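Local structure of betaine aldehyde dehydrogenase (Staphylococcus aureus subsp. aureus COL, 4QTO) at residues Thr213-Val216 against Phe217-Glu221; Ile451-Ala454 against Gln455-Ala458; Glu359-Asn362 against Lys363-Tyr367; Pro473-Ala476 against Gln477-Trp480; Val321-Ser324 against Ile325-Lys328. The protein catalyses the NAD-dependent oxidation of betaine aldehyde to glycine betaine, as an aldehyde dehydrogenase with a Rossmann-type fold. All blocks are in the same frame, centred on the assembly; numbering follows the deposited sequence. Where two conformers were deposited one is given.

Contact 1: residues Thr213-Val216 against Phe217-Glu221; sequences TIRV and FELME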
loop_
_atom_site.group_PDB
_atom_site.type_symbol
_atom_site.label_atom_id
_atom_site.label_comp_id
_atom_site.label_asym_id
_atom_site.label_seq_id
_atom_site.Cartn_x
_atom_site.Cartn_y
_atom_site.Cartn_z
ATOM N N THR A 213 -30.611 -17.150 -0.475
ATOM C CA THR A 213 -29.767 -17.052 0.724
ATOM C C THR A 213 -29.760 -18.405 1.479
ATOM O O THR A 213 -28.728 -18.885 1.950
ATOM C CB THR A 213 -30.144 -15.847 1.598
ATOM O OG1 THR A 213 -30.093 -14.641 0.803
ATOM C CG2 THR A 213 -29.198 -15.713 2.774
ATOM N N ILE A 214 -30.932 -19.013 1.593
ATOM C CA ILE A 214 -31.011 -20.353 2.158
ATOM C C ILE A 214 -30.121 -21.267 1.309
ATOM O O ILE A 214 -29.326 -22.048 1.846
ATOM C CB ILE A 214 -32.472 -20.863 2.149
ATOM C CG1 ILE A 214 -33.327 -20.085 3.156
ATOM C CG2 ILE A 214 -32.504 -22.353 2.486
ATOM C CD1 ILE A 214 -34.818 -20.333 2.996
ATOM N N ARG A 215 -30.227 -21.175 -0.027
ATOM C CA ARG A 215 -29.425 -22.075 -0.892
ATOM C C ARG A 215 -27.939 -21.868 -0.690
ATOM O O ARG A 215 -27.191 -22.862 -0.598
ATOM C CB ARG A 215 -29.815 -21.919 -2.366
ATOM C CG ARG A 215 -29.138 -22.902 -3.294
ATOM C CD ARG A 215 -29.584 -24.329 -3.026
ATOM N NE ARG A 215 -28.918 -25.256 -3.969
ATOM C CZ ARG A 215 -28.121 -26.259 -3.624
ATOM N NH1 ARG A 215 -27.942 -26.612 -2.350
ATOM N NH2 ARG A 215 -27.545 -26.981 -4.578
ATOM N N VAL A 216 -27.485 -20.613 -0.603
ATOM C CA VAL A 216 -26.044 -20.383 -0.437
ATOM C C VAL A 216 -25.567 -20.926 0.925
ATOM O O VAL A 216 -24.429 -21.402 1.024
ATOM C CB VAL A 216 -25.604 -18.927 -0.702
ATOM C CG1 VAL A 216 -25.907 -18.026 0.481
ATOM C CG2 VAL A 216 -24.140 -18.922 -1.008
ATOM N N PHE A 217 -26.409 -20.853 1.972
ATOM C CA PHE A 217 -26.048 -21.457 3.254
ATOM C C PHE A 217 -25.893 -22.979 3.113
ATOM O O PHE A 217 -24.982 -23.564 3.706
ATOM C CB PHE A 217 -26.970 -21.063 4.385
ATOM C CG PHE A 217 -26.508 -19.829 5.091
ATOM C CD1 PHE A 217 -26.675 -18.584 4.515
ATOM C CD2 PHE A 217 -25.862 -19.943 6.304
ATOM C CE1 PHE A 217 -26.186 -17.452 5.152
ATOM C CE2 PHE A 217 -25.401 -18.810 6.964
ATOM C CZ PHE A 217 -25.555 -17.580 6.391
ATOM N N GLU A 218 -26.779 -23.618 2.344
ATOM C CA GLU A 218 -26.608 -25.072 2.070
ATOM C C GLU A 218 -25.240 -25.303 1.409
ATOM O O GLU A 218 -24.507 -26.219 1.788
ATOM C CB GLU A 218 -27.705 -25.603 1.159
ATOM C CG GLU A 218 -29.110 -25.562 1.769
ATOM C CD GLU A 218 -30.173 -26.100 0.844
ATOM O OE1 GLU A 218 -29.910 -26.224 -0.392
ATOM O OE2 GLU A 218 -31.265 -26.422 1.357
ATOM N N LEU A 219 -24.897 -24.480 0.418
ATOM C CA LEU A 219 -23.612 -24.641 -0.283
ATOM C C LEU A 219 -22.400 -24.388 0.623
ATOM O O LEU A 219 -21.392 -25.094 0.545
ATOM C CB LEU A 219 -23.566 -23.752 -1.534
ATOM C CG LEU A 219 -24.642 -24.026 -2.578
ATOM C CD1 LEU A 219 -24.576 -23.002 -3.699
ATOM C CD2 LEU A 219 -24.522 -25.440 -3.145
ATOM N N MET A 220 -22.489 -23.361 1.468
ATOM C CA MET A 220 -21.407 -23.092 2.429
ATOM C C MET A 220 -21.221 -24.251 3.406
ATOM O O MET A 220 -20.092 -24.633 3.737
ATOM C CB MET A 220 -21.646 -21.791 3.167
ATOM C CG MET A 220 -21.476 -20.608 2.230
ATOM S SD MET A 220 -21.433 -19.030 3.126
ATOM C CE MET A 220 -23.124 -18.904 3.541
ATOM N N GLU A 221 -22.317 -24.820 3.865
ATOM C CA GLU A 221 -22.222 -26.001 4.736
ATOM C C GLU A 221 -21.487 -27.161 4.053
ATOM O O GLU A 221 -20.708 -27.863 4.692
ATOM C CB GLU A 221 -23.613 -26.448 5.195
ATOM C CG GLU A 221 -23.576 -27.710 6.070
ATOM C CD GLU A 221 -24.936 -28.089 6.609
ATOM O OE1 GLU A 221 -25.912 -28.061 5.826
ATOM O OE2 GLU A 221 -24.996 -28.454 7.842
#

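Contact 2: residues Ile451-Ala454 against Gln455-Ala458; sequences IGKA and QRVA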
loop_
_atom_site.group_PDB
_atom_site.type_symbol
_atom_site.label_atom_id
_atom_site.label_comp_id
_atom_site.label_asym_id
_atom_site.label_seq_id
_atom_site.Cartn_x
_atom_site.Cartn_y
_atom_site.Cartn_z
ATOM N N ILE A 451 -14.223 14.093 -23.189
ATOM C CA ILE A 451 -13.769 13.357 -22.000
ATOM C C ILE A 451 -13.164 14.279 -20.932
ATOM O O ILE A 451 -13.325 14.054 -19.730
ATOM C CB ILE A 451 -12.813 12.194 -22.385
ATOM C CG1 ILE A 451 -13.451 11.308 -23.486
ATOM C CG2 ILE A 451 -12.428 11.400 -21.146
ATOM C CD1 ILE A 451 -14.818 10.762 -23.131
ATOM N N GLY A 452 -12.492 15.355 -21.358
ATOM C CA GLY A 452 -11.964 16.317 -20.387
ATOM C C GLY A 452 -13.079 16.936 -19.555
ATOM O O GLY A 452 -12.962 17.095 -18.330
ATOM N N LYS A 453 -14.175 17.303 -20.214
ATOM C CA LYS A 453 -15.326 17.869 -19.501
ATOM C C LYS A 453 -15.948 16.835 -18.560
ATOM O O LYS A 453 -16.282 17.130 -17.413
ATOM C CB LYS A 453 -16.382 18.396 -20.491
ATOM C CG LYS A 453 -17.626 18.953 -19.794
ATOM C CD LYS A 453 -18.514 19.734 -20.762
ATOM C CE LYS A 453 -19.152 18.816 -21.785
ATOM N NZ LYS A 453 -19.810 19.608 -22.872
ATOM N N ALA A 454 -16.134 15.617 -19.065
ATOM C CA ALA A 454 -16.708 14.558 -18.239
ATOM C C ALA A 454 -15.876 14.331 -16.986
ATOM O O ALA A 454 -16.438 14.141 -15.879
ATOM C CB ALA A 454 -16.843 13.279 -19.014
ATOM N N GLN A 455 -14.553 14.349 -17.137
ATOM C CA GLN A 455 -13.638 14.180 -15.997
ATOM C C GLN A 455 -13.774 15.358 -15.003
ATOM O O GLN A 455 -13.780 15.151 -13.794
ATOM C CB GLN A 455 -12.201 14.001 -16.497
ATOM C CG GLN A 455 -12.015 12.639 -17.182
ATOM C CD GLN A 455 -10.698 12.425 -17.870
ATOM O OE1 GLN A 455 -10.091 11.361 -17.696
ATOM N NE2 GLN A 455 -10.252 13.404 -18.684
ATOM N N ARG A 456 -13.908 16.592 -15.501
ATOM C CA ARG A 456 -14.099 17.743 -14.613
ATOM C C ARG A 456 -15.364 17.591 -13.787
ATOM O O ARG A 456 -15.393 17.855 -12.573
ATOM C CB ARG A 456 -14.244 19.081 -15.350
ATOM C CG ARG A 456 -12.998 19.643 -15.951
ATOM C CD ARG A 456 -13.234 21.119 -16.300
ATOM N NE ARG A 456 -14.289 21.321 -17.318
ATOM C CZ ARG A 456 -14.106 21.247 -18.634
ATOM N NH1 ARG A 456 -12.932 20.932 -19.180
ATOM N NH2 ARG A 456 -15.108 21.518 -19.456
ATOM N N VAL A 457 -16.435 17.194 -14.453
ATOM C CA VAL A 457 -17.701 17.003 -13.763
ATOM C C VAL A 457 -17.563 15.858 -12.745
ATOM O O VAL A 457 -17.967 15.980 -11.576
ATOM C CB VAL A 457 -18.841 16.754 -14.757
ATOM C CG1 VAL A 457 -20.118 16.346 -14.059
ATOM C CG2 VAL A 457 -19.048 17.995 -15.610
ATOM N N ALA A 458 -17.001 14.728 -13.160
ATOM C CA ALA A 458 -16.869 13.588 -12.240
ATOM C C ALA A 458 -16.121 13.958 -10.959
ATOM O O ALA A 458 -16.482 13.501 -9.883
ATOM C CB ALA A 458 -16.180 12.427 -12.931
#

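Contact 3: residues Glu359-Asn362 against Lys363-Tyr367; sequences EHRN and KIESY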
loop_
_atom_site.group_PDB
_atom_site.type_symbol
_atom_site.label_atom_id
_atom_site.label_comp_id
_atom_site.label_asym_id
_atom_site.label_seq_id
_atom_site.Cartn_x
_atom_site.Cartn_y
_atom_site.Cartn_z
ATOM N N GLU A 359 -47.060 -3.752 -1.115
ATOM C CA GLU A 359 -46.717 -2.573 -0.341
ATOM C C GLU A 359 -45.806 -1.648 -1.141
ATOM O O GLU A 359 -45.975 -0.421 -1.127
ATOM C CB GLU A 359 -46.019 -2.952 0.959
ATOM C CG GLU A 359 -46.887 -3.695 1.966
ATOM C CD GLU A 359 -47.326 -5.095 1.520
ATOM O OE1 GLU A 359 -48.484 -5.464 1.816
ATOM O OE2 GLU A 359 -46.547 -5.816 0.855
ATOM N N HIS A 360 -44.848 -2.232 -1.849
ATOM C CA HIS A 360 -43.919 -1.417 -2.632
ATOM C C HIS A 360 -44.622 -0.778 -3.817
ATOM O O HIS A 360 -44.410 0.407 -4.117
ATOM C CB HIS A 360 -42.681 -2.217 -3.066
ATOM C CG HIS A 360 -41.584 -1.342 -3.561
ATOM N ND1 HIS A 360 -41.055 -0.336 -2.784
ATOM C CD2 HIS A 360 -40.939 -1.279 -4.749
ATOM C CE1 HIS A 360 -40.119 0.302 -3.464
ATOM N NE2 HIS A 360 -40.028 -0.250 -4.658
ATOM N N ARG A 361 -45.461 -1.539 -4.501
ATOM C CA ARG A 361 -46.202 -0.981 -5.611
ATOM C C ARG A 361 -47.096 0.171 -5.125
ATOM O O ARG A 361 -47.188 1.228 -5.773
ATOM C CB ARG A 361 -47.040 -2.022 -6.342
ATOM C CG ARG A 361 -47.800 -1.351 -7.491
ATOM C CD ARG A 361 -48.338 -2.314 -8.521
ATOM N NE ARG A 361 -49.339 -3.208 -7.976
ATOM C CZ ARG A 361 -50.076 -4.052 -8.708
ATOM N NH1 ARG A 361 -49.963 -4.123 -10.053
ATOM N NH2 ARG A 361 -50.947 -4.816 -8.089
ATOM N N ASN A 362 -47.743 -0.011 -3.975
ATOM C CA ASN A 362 -48.585 1.055 -3.429
ATOM C C ASN A 362 -47.769 2.320 -3.134
ATOM O O ASN A 362 -48.254 3.442 -3.357
ATOM C CB ASN A 362 -49.303 0.585 -2.157
ATOM C CG ASN A 362 -50.356 -0.465 -2.438
ATOM O OD1 ASN A 362 -50.810 -0.626 -3.573
ATOM N ND2 ASN A 362 -50.788 -1.144 -1.397
ATOM N N LYS A 363 -46.536 2.151 -2.664
ATOM C CA LYS A 363 -45.675 3.289 -2.374
ATOM C C LYS A 363 -45.332 4.039 -3.668
ATOM O O LYS A 363 -45.365 5.272 -3.717
ATOM C CB LYS A 363 -44.391 2.826 -1.683
ATOM C CG LYS A 363 -43.560 3.973 -1.135
ATOM C CD LYS A 363 -42.156 3.538 -0.721
ATOM C CE LYS A 363 -42.128 2.365 0.246
ATOM N NZ LYS A 363 -42.808 2.650 1.533
ATOM N N ILE A 364 -45.010 3.286 -4.718
ATOM C CA ILE A 364 -44.688 3.891 -6.012
ATOM C C ILE A 364 -45.917 4.663 -6.505
ATOM O O ILE A 364 -45.825 5.813 -6.964
ATOM C CB ILE A 364 -44.284 2.817 -7.037
ATOM C CG1 ILE A 364 -42.974 2.156 -6.606
ATOM C CG2 ILE A 364 -44.156 3.447 -8.414
ATOM C CD1 ILE A 364 -42.670 0.851 -7.329
ATOM N N GLU A 365 -47.083 4.042 -6.407
ATOM C CA GLU A 365 -48.325 4.698 -6.820
ATOM C C GLU A 365 -48.580 5.995 -6.082
ATOM O O GLU A 365 -49.009 7.014 -6.689
ATOM C CB GLU A 365 -49.531 3.771 -6.620
ATOM C CG GLU A 365 -49.494 2.666 -7.635
ATOM C CD GLU A 365 -50.589 1.625 -7.481
ATOM O OE1 GLU A 365 -50.992 1.263 -6.346
ATOM O OE2 GLU A 365 -50.963 1.095 -8.540
ATOM N N SER A 366 -48.322 6.001 -4.782
ATOM C CA SER A 366 -48.532 7.204 -4.002
ATOM C C SER A 366 -47.633 8.342 -4.483
ATOM O O SER A 366 -47.981 9.513 -4.379
ATOM C CB SER A 366 -48.316 6.944 -2.503
ATOM O OG SER A 366 -46.947 6.742 -2.205
ATOM N N TYR A 367 -46.434 8.006 -4.976
ATOM C CA TYR A 367 -45.536 9.035 -5.483
ATOM C C TYR A 367 -46.067 9.726 -6.737
ATOM O O TYR A 367 -45.730 10.882 -6.996
ATOM C CB TYR A 367 -44.122 8.489 -5.693
ATOM C CG TYR A 367 -43.268 8.631 -4.483
ATOM C CD1 TYR A 367 -42.822 9.899 -4.076
ATOM C CD2 TYR A 367 -42.832 7.520 -3.756
ATOM C CE1 TYR A 367 -42.002 10.064 -2.973
ATOM C CE2 TYR A 367 -42.012 7.678 -2.644
ATOM C CZ TYR A 367 -41.596 8.944 -2.257
ATOM O OH TYR A 367 -40.776 9.082 -1.141
#

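Contact 4: residues Pro473-Ala476 against Gln477-Trp480; sequences PYFA and QAPW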
loop_
_atom_site.group_PDB
_atom_site.type_symbol
_atom_site.label_atom_id
_atom_site.label_comp_id
_atom_site.label_asym_id
_atom_site.label_seq_id
_atom_site.Cartn_x
_atom_site.Cartn_y
_atom_site.Cartn_z
ATOM N N PRO A 473 -22.082 -0.095 -14.093
ATOM C CA PRO A 473 -20.997 -1.005 -13.693
ATOM C C PRO A 473 -20.499 -0.949 -12.266
ATOM O O PRO A 473 -20.239 0.112 -11.717
ATOM C CB PRO A 473 -19.839 -0.582 -14.615
ATOM C CG PRO A 473 -20.461 -0.014 -15.803
ATOM C CD PRO A 473 -21.775 0.595 -15.358
ATOM N N TYR A 474 -20.374 -2.130 -11.660
ATOM C CA TYR A 474 -19.756 -2.293 -10.337
ATOM C C TYR A 474 -19.026 -3.637 -10.427
ATOM O O TYR A 474 -19.373 -4.492 -11.272
ATOM C CB TYR A 474 -20.744 -2.275 -9.167
ATOM C CG TYR A 474 -21.963 -3.166 -9.326
ATOM C CD1 TYR A 474 -21.885 -4.556 -9.260
ATOM C CD2 TYR A 474 -23.208 -2.594 -9.572
ATOM C CE1 TYR A 474 -23.015 -5.347 -9.454
ATOM C CE2 TYR A 474 -24.337 -3.372 -9.746
ATOM C CZ TYR A 474 -24.236 -4.744 -9.686
ATOM O OH TYR A 474 -25.357 -5.526 -9.884
ATOM N N PHE A 475 -17.991 -3.807 -9.616
ATOM C CA PHE A 475 -17.246 -5.053 -9.625
ATOM C C PHE A 475 -16.409 -5.173 -8.354
ATOM O O PHE A 475 -16.072 -4.170 -7.713
ATOM C CB PHE A 475 -16.378 -5.244 -10.903
ATOM C CG PHE A 475 -15.667 -4.009 -11.367
ATOM C CD1 PHE A 475 -14.557 -3.518 -10.722
ATOM C CD2 PHE A 475 -16.108 -3.332 -12.496
ATOM C CE1 PHE A 475 -13.915 -2.378 -11.160
ATOM C CE2 PHE A 475 -15.468 -2.196 -12.932
ATOM C CZ PHE A 475 -14.347 -1.725 -12.292
ATOM N N ALA A 476 -16.069 -6.425 -8.018
ATOM C CA ALA A 476 -15.398 -6.731 -6.762
ATOM C C ALA A 476 -14.071 -6.018 -6.563
ATOM O O ALA A 476 -13.676 -5.753 -5.437
ATOM C CB ALA A 476 -15.201 -8.227 -6.649
ATOM N N GLN A 477 -13.420 -5.652 -7.664
ATOM C CA GLN A 477 -12.126 -4.984 -7.564
ATOM C C GLN A 477 -12.164 -3.533 -7.050
ATOM O O GLN A 477 -11.115 -3.035 -6.617
ATOM C CB GLN A 477 -11.420 -5.013 -8.916
ATOM C CG GLN A 477 -10.983 -6.416 -9.404
ATOM C CD GLN A 477 -12.091 -7.308 -9.998
ATOM O OE1 GLN A 477 -13.250 -6.907 -10.187
ATOM N NE2 GLN A 477 -11.715 -8.550 -10.305
ATOM N N ALA A 478 -13.329 -2.899 -7.064
ATOM C CA ALA A 478 -13.433 -1.464 -6.685
ATOM C C ALA A 478 -14.487 -1.254 -5.615
ATOM O O ALA A 478 -15.565 -1.841 -5.687
ATOM C CB ALA A 478 -13.792 -0.650 -7.925
ATOM N N PRO A 479 -14.233 -0.367 -4.649
ATOM C CA PRO A 479 -15.180 -0.110 -3.560
ATOM C C PRO A 479 -16.418 0.623 -4.011
ATOM O O PRO A 479 -16.363 1.451 -4.934
ATOM C CB PRO A 479 -14.385 0.760 -2.605
ATOM C CG PRO A 479 -13.425 1.495 -3.501
ATOM C CD PRO A 479 -12.999 0.428 -4.508
ATOM N N TRP A 480 -17.527 0.275 -3.376
ATOM C CA TRP A 480 -18.860 0.805 -3.669
ATOM C C TRP A 480 -19.506 1.297 -2.385
ATOM O O TRP A 480 -19.502 0.572 -1.373
ATOM C CB TRP A 480 -19.688 -0.334 -4.228
ATOM C CG TRP A 480 -21.123 -0.022 -4.497
ATOM C CD1 TRP A 480 -22.170 -0.102 -3.623
ATOM C CD2 TRP A 480 -21.657 0.499 -5.720
ATOM N NE1 TRP A 480 -23.318 0.316 -4.233
ATOM C CE2 TRP A 480 -23.037 0.682 -5.526
ATOM C CE3 TRP A 480 -21.099 0.805 -6.969
ATOM C CZ2 TRP A 480 -23.868 1.173 -6.533
ATOM C CZ3 TRP A 480 -21.911 1.268 -7.967
ATOM C CH2 TRP A 480 -23.298 1.454 -7.748
HETATM O O HOH W 1 -17.516 -1.571 -7.859
#

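Contact 5: residues Val321-Ser324 against Ile325-Lys328; sequences VQNS and IKDK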
loop_
_atom_site.group_PDB
_atom_site.type_symbol
_atom_site.label_atom_id
_atom_site.label_comp_id
_atom_site.label_asym_id
_atom_site.label_seq_id
_atom_site.Cartn_x
_atom_site.Cartn_y
_atom_site.Cartn_z
ATOM N N VAL A 321 -30.472 16.789 -18.150
ATOM C CA VAL A 321 -30.137 16.880 -19.582
ATOM C C VAL A 321 -29.952 18.341 -19.979
ATOM O O VAL A 321 -30.686 19.247 -19.533
ATOM C CB VAL A 321 -31.205 16.174 -20.461
ATOM C CG1 VAL A 321 -32.574 16.794 -20.289
ATOM C CG2 VAL A 321 -30.791 16.182 -21.928
ATOM N N GLN A 322 -28.952 18.604 -20.790
ATOM C CA GLN A 322 -28.666 19.973 -21.170
ATOM C C GLN A 322 -29.879 20.603 -21.880
ATOM O O GLN A 322 -30.477 19.961 -22.730
ATOM C CB GLN A 322 -27.352 20.049 -21.977
ATOM C CG GLN A 322 -26.818 21.454 -22.053
ATOM C CD GLN A 322 -25.316 21.490 -22.285
ATOM O OE1 GLN A 322 -24.699 20.560 -22.823
ATOM N NE2 GLN A 322 -24.692 22.555 -21.800
ATOM N N ASN A 323 -30.211 21.852 -21.508
ATOM C CA ASN A 323 -31.390 22.507 -22.047
ATOM C C ASN A 323 -31.481 22.475 -23.552
ATOM O O ASN A 323 -32.585 22.322 -24.122
ATOM C CB ASN A 323 -31.492 23.959 -21.557
ATOM C CG ASN A 323 -31.891 24.055 -20.097
ATOM O OD1 ASN A 323 -32.662 23.226 -19.588
ATOM N ND2 ASN A 323 -31.397 25.084 -19.419
ATOM N N SER A 324 -30.346 22.642 -24.212
ATOM C CA SER A 324 -30.299 22.655 -25.660
ATOM C C SER A 324 -30.838 21.412 -26.354
ATOM O O SER A 324 -31.328 21.493 -27.491
ATOM C CB SER A 324 -28.850 22.934 -26.109
ATOM O OG SER A 324 -27.983 21.984 -25.519
ATOM N N ILE A 325 -30.731 20.254 -25.696
ATOM C CA ILE A 325 -31.231 18.993 -26.243
ATOM C C ILE A 325 -32.352 18.363 -25.421
ATOM O O ILE A 325 -32.738 17.223 -25.685
ATOM C CB ILE A 325 -30.119 17.957 -26.464
ATOM C CG1 ILE A 325 -29.365 17.583 -25.181
ATOM C CG2 ILE A 325 -29.156 18.460 -27.535
ATOM C CD1 ILE A 325 -28.700 16.217 -25.210
ATOM N N LYS A 326 -32.869 19.104 -24.447
ATOM C CA LYS A 326 -33.872 18.539 -23.556
ATOM C C LYS A 326 -35.123 18.075 -24.279
ATOM O O LYS A 326 -35.602 16.981 -24.022
ATOM C CB LYS A 326 -34.206 19.556 -22.469
ATOM C CG LYS A 326 -35.251 19.098 -21.494
ATOM C CD LYS A 326 -35.340 20.139 -20.397
ATOM C CE LYS A 326 -36.418 19.841 -19.405
ATOM N NZ LYS A 326 -37.751 20.086 -20.009
ATOM N N ASP A 327 -35.655 18.885 -25.192
ATOM C CA ASP A 327 -36.854 18.477 -25.930
ATOM C C ASP A 327 -36.613 17.227 -26.809
ATOM O O ASP A 327 -37.411 16.304 -26.818
ATOM C CB ASP A 327 -37.396 19.639 -26.727
ATOM C CG ASP A 327 -37.900 20.758 -25.849
ATOM O OD1 ASP A 327 -38.259 20.501 -24.674
ATOM O OD2 ASP A 327 -38.022 21.888 -26.341
ATOM N N LYS A 328 -35.494 17.215 -27.538
ATOM C CA LYS A 328 -35.100 16.079 -28.379
ATOM C C LYS A 328 -34.970 14.819 -27.513
ATOM O O LYS A 328 -35.454 13.721 -27.862
ATOM C CB LYS A 328 -33.732 16.415 -29.009
ATOM C CG LYS A 328 -33.116 15.366 -29.903
ATOM C CD LYS A 328 -31.694 15.707 -30.282
ATOM C CE LYS A 328 -31.127 14.654 -31.207
ATOM N NZ LYS A 328 -29.736 14.964 -31.643
HETATM O O HOH W 2 -34.459 21.485 -26.086
#

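Contact 1: residues Thr213-Val216 against Phe217-Glu221
Arg215 and Glu218, three residues apart on one helix, close a salt bridge in which Arg215 NH1 lies 2.8 Å from Glu218 OE1. Arg215, CG anti to the backbone N (chi1 -174°), bends at chi2 to reach it. The bond is bent, 143° at the hydrogen, and uses the anti lone pair of OE1; the guanidinium and carboxylate planes stand 73° apart. The other oxygen, Glu218 OE2, accepts from the backbone N of Ser32, engaging both carboxylate oxygens. A methyl, Leu219 CD2, covers one guanidinium face, 3.7 Å from Arg215 NH2. Along the backbone the amides of Phe217, Glu218, Leu219 and Met220 bond to the carbonyls of Thr213, Ile214, Arg215 and Val216. These i to i+4 bonds belong to helix 211-223 of a beta-alpha-beta unit, connecting parallel strands 200-204 and 230-232. Its apolar side suits Phe217, which packs on both strands: Met220 CE sits over the ring centre, 3.6 Å above the plane, and Thr213 O lies at the ring edge, 3.3 Å from Phe217 CD1.

Contact 2: residues Ile451-Ala454 against Gln455-Ala458
Arg456 folds its guanidinium back over the preceding turn, with Lys453 CA 3.6 Å above one face and displaced toward the rim. A bend at chi3 (-63°) turns the chain back along the helix and sets Arg456 NH2 3.5 Å from Lys453 CB, against the aliphatic part of the lysine. Two like charges can share this surface because their ends diverge: Lys453 NZ stays 6.1 Å from Arg456 NH2 and pairs with Asp291, while Arg456 NE forms a salt bridge with Glu428. Gly452, without a side chain, forms part of the turn over which the arginine lies. This is the first part of helix 451-460, the connection between parallel strands 443-447 and 465-468 in a beta-alpha-beta unit. Small Ala454 and branched Val457 suit the side resting on the sheet, where both touch Val446. Four i to i+4 bonds hold the turns, among them Val457 N to Lys453 O at 3.0 Å, nearly straight at 167°. On another side of the helix Gln455, in one of its two conformers, runs extended beyond CG across Ile451, with Gln455 CD 3.8 Å from Ile451 CG2. In that conformer its amide serves the assembly: Gln455 OE1 accepts from NE2 of Gln455 of the second subunit, and Ile451 packs on that same glutamine of the second subunit.

Contact 3: residues Glu359-Asn362 against Lys363-Tyr367
The His360 imidazole carries Ile364 over one face, with Ile364 CG1 4.2 Å above the plane and shifted toward the rim. Ile364 CD1 comes closer to the ring atoms, 3.8 Å from His360 CD2, while Lys363 CE approaches obliquely. With CG anti to the backbone N (chi1 -166°), the histidine brings its ring under the isoleucine one turn on, the two side chains crossing at a slant. His360 NE2 is hydrogen-bonded to the carbonyl O of Phe416, and Trp180 meets the ring edge-to-face, so an aromatic ring with an N-H to donate suits this buried place. Helix 358-373 has here a buried side, with His360, Arg361 and Ile364, and an exposed one, with Asn362, Lys363 and Ser366; i to i+4 bonds such as Glu365 N to Arg361 O, 2.9 Å and 167°, carry its backbone. The second pair of flat groups is Arg361 and Glu365, whose guanidinium and carboxylate planes are only 2° apart. They do not join: Arg361 NE and Glu365 OE2 are 4.6 Å apart, and the touch is Arg361 CG against Glu365 CD at 4.1 Å. Each has a partner elsewhere, Arg361 NH1 at Phe395 O and Glu365 OE2 in a salt bridge with Arg384. On the exposed side Ser366 OG donates to Lys363 O at 2.6 Å. Tyr367 N reaches that carbonyl from the same face of its plane, giving it two donors.

Contact 4: residues Pro473-Ala476 against Gln477-Trp480
A type I beta turn from Phe475 to Ala478 bends the chain sharply in the long loop between strands 465-468 and 487-488. Its closing bond runs from Ala478 N to Phe475 O, 3.1 Å long and nearly straight at the hydrogen, though the donor stands 41° out of the carbonyl plane. Beyond the turn a water bridges the two arms, accepting from Phe475 N and donating to Ala478 O, each at 2.9 Å. Farther out two aromatic side chains span the opening. In the conformer described, one of two, Tyr474 presents its edge to the face of the six-membered ring of Trp480, a T-shaped pair with centroids 5.7 Å apart and planes at 73°, while Tyr474 CB rests 3.8 Å from Trp480 CE3. Tyr474 reaches this place with chi1 at 48°, its CG between the backbone N and the carbonyl carbon. Phe475 leans the other way, with CE1 3.7 Å from Ala478 CB, and its ring meets His505 of the third subunit. The small Ala478 methyl lets the Phe475 ring lie close against the turn. The polar ends are held from outside: Trp480 NE1 donates to Glu279, and Gln477 NE2 to Asp148 and Glu94 of the fourth subunit. Tyr474 OH bonds to a triethylene glycol, probably from the crystallisation liquor; the T-shaped pair thus seems to keep the ring against Trp480 while its hydroxyl remains able to hydrogen-bond.

Contact 5: residues Val321-Ser324 against Ile325-Lys328
With chi1 at 60°, Ile325 places CG1 between its backbone N and carbonyl carbon, which directs the longer branch back at Val321. Val321 CG2, anti to the backbone N, meets it there, 3.8 Å from Ile325 CG1. The other valine methyl serves the next residue: Val321 CG1 lies 3.7 Å from Lys326 CG, the lysine chain crossing the valine at about a right angle. A branched valine thus fills the angle between strand and helix with one methyl for each neighbour, and the aliphatic part of a lysine can cover it while the ammonium goes elsewhere, to a salt bridge with Glu330. The backbone closes the bend through Ile325 N to Gln322 O, 3.0 Å, with the donor 43° above the carbonyl plane. A weak bond of 3.2 Å follows from Lys326 N to Asn323 O. That carbonyl also accepts from a water at 2.8 Å, which in turn accepts from Asp327 N, so solvent completes the irregular first turn. Polar side chains suit this surface: Gln322 OE1 and Ser324 OG bond to the backbone N and side chain of Asp290 respectively, and Asn323 ND2 reaches Glu426. Here strand 318-322 of the seven-stranded mixed sheet runs almost directly into helix 323-337, whose first turn is weakly bonded, a tight strand-to-helix junction of an alpha/beta fold.

Overall arrangement
None of the five contacts touches another. Contact 1 belongs to a helix beside the eight-stranded sheet, whereas contacts 2 and 5 lie on the seven-stranded sheet, contact 2 between two of its parallel strands and contact 5 at the end of another. Contacts 2 and 5 come nearest, about 5 Å between nearest atoms; the centres of contacts 1 and 5 are the farthest apart, about 49 Å. Helix 358-373 of contact 3 follows helix 323-337 of contact 5, the contact centres about 30 Å apart. Contacts 2 and 4, centres about 21 Å apart, both touch the third subunit. Trp480 of contact 4 packs on Ser314, next in sequence to the modified Cys313, probably the catalytic thiol as in this family.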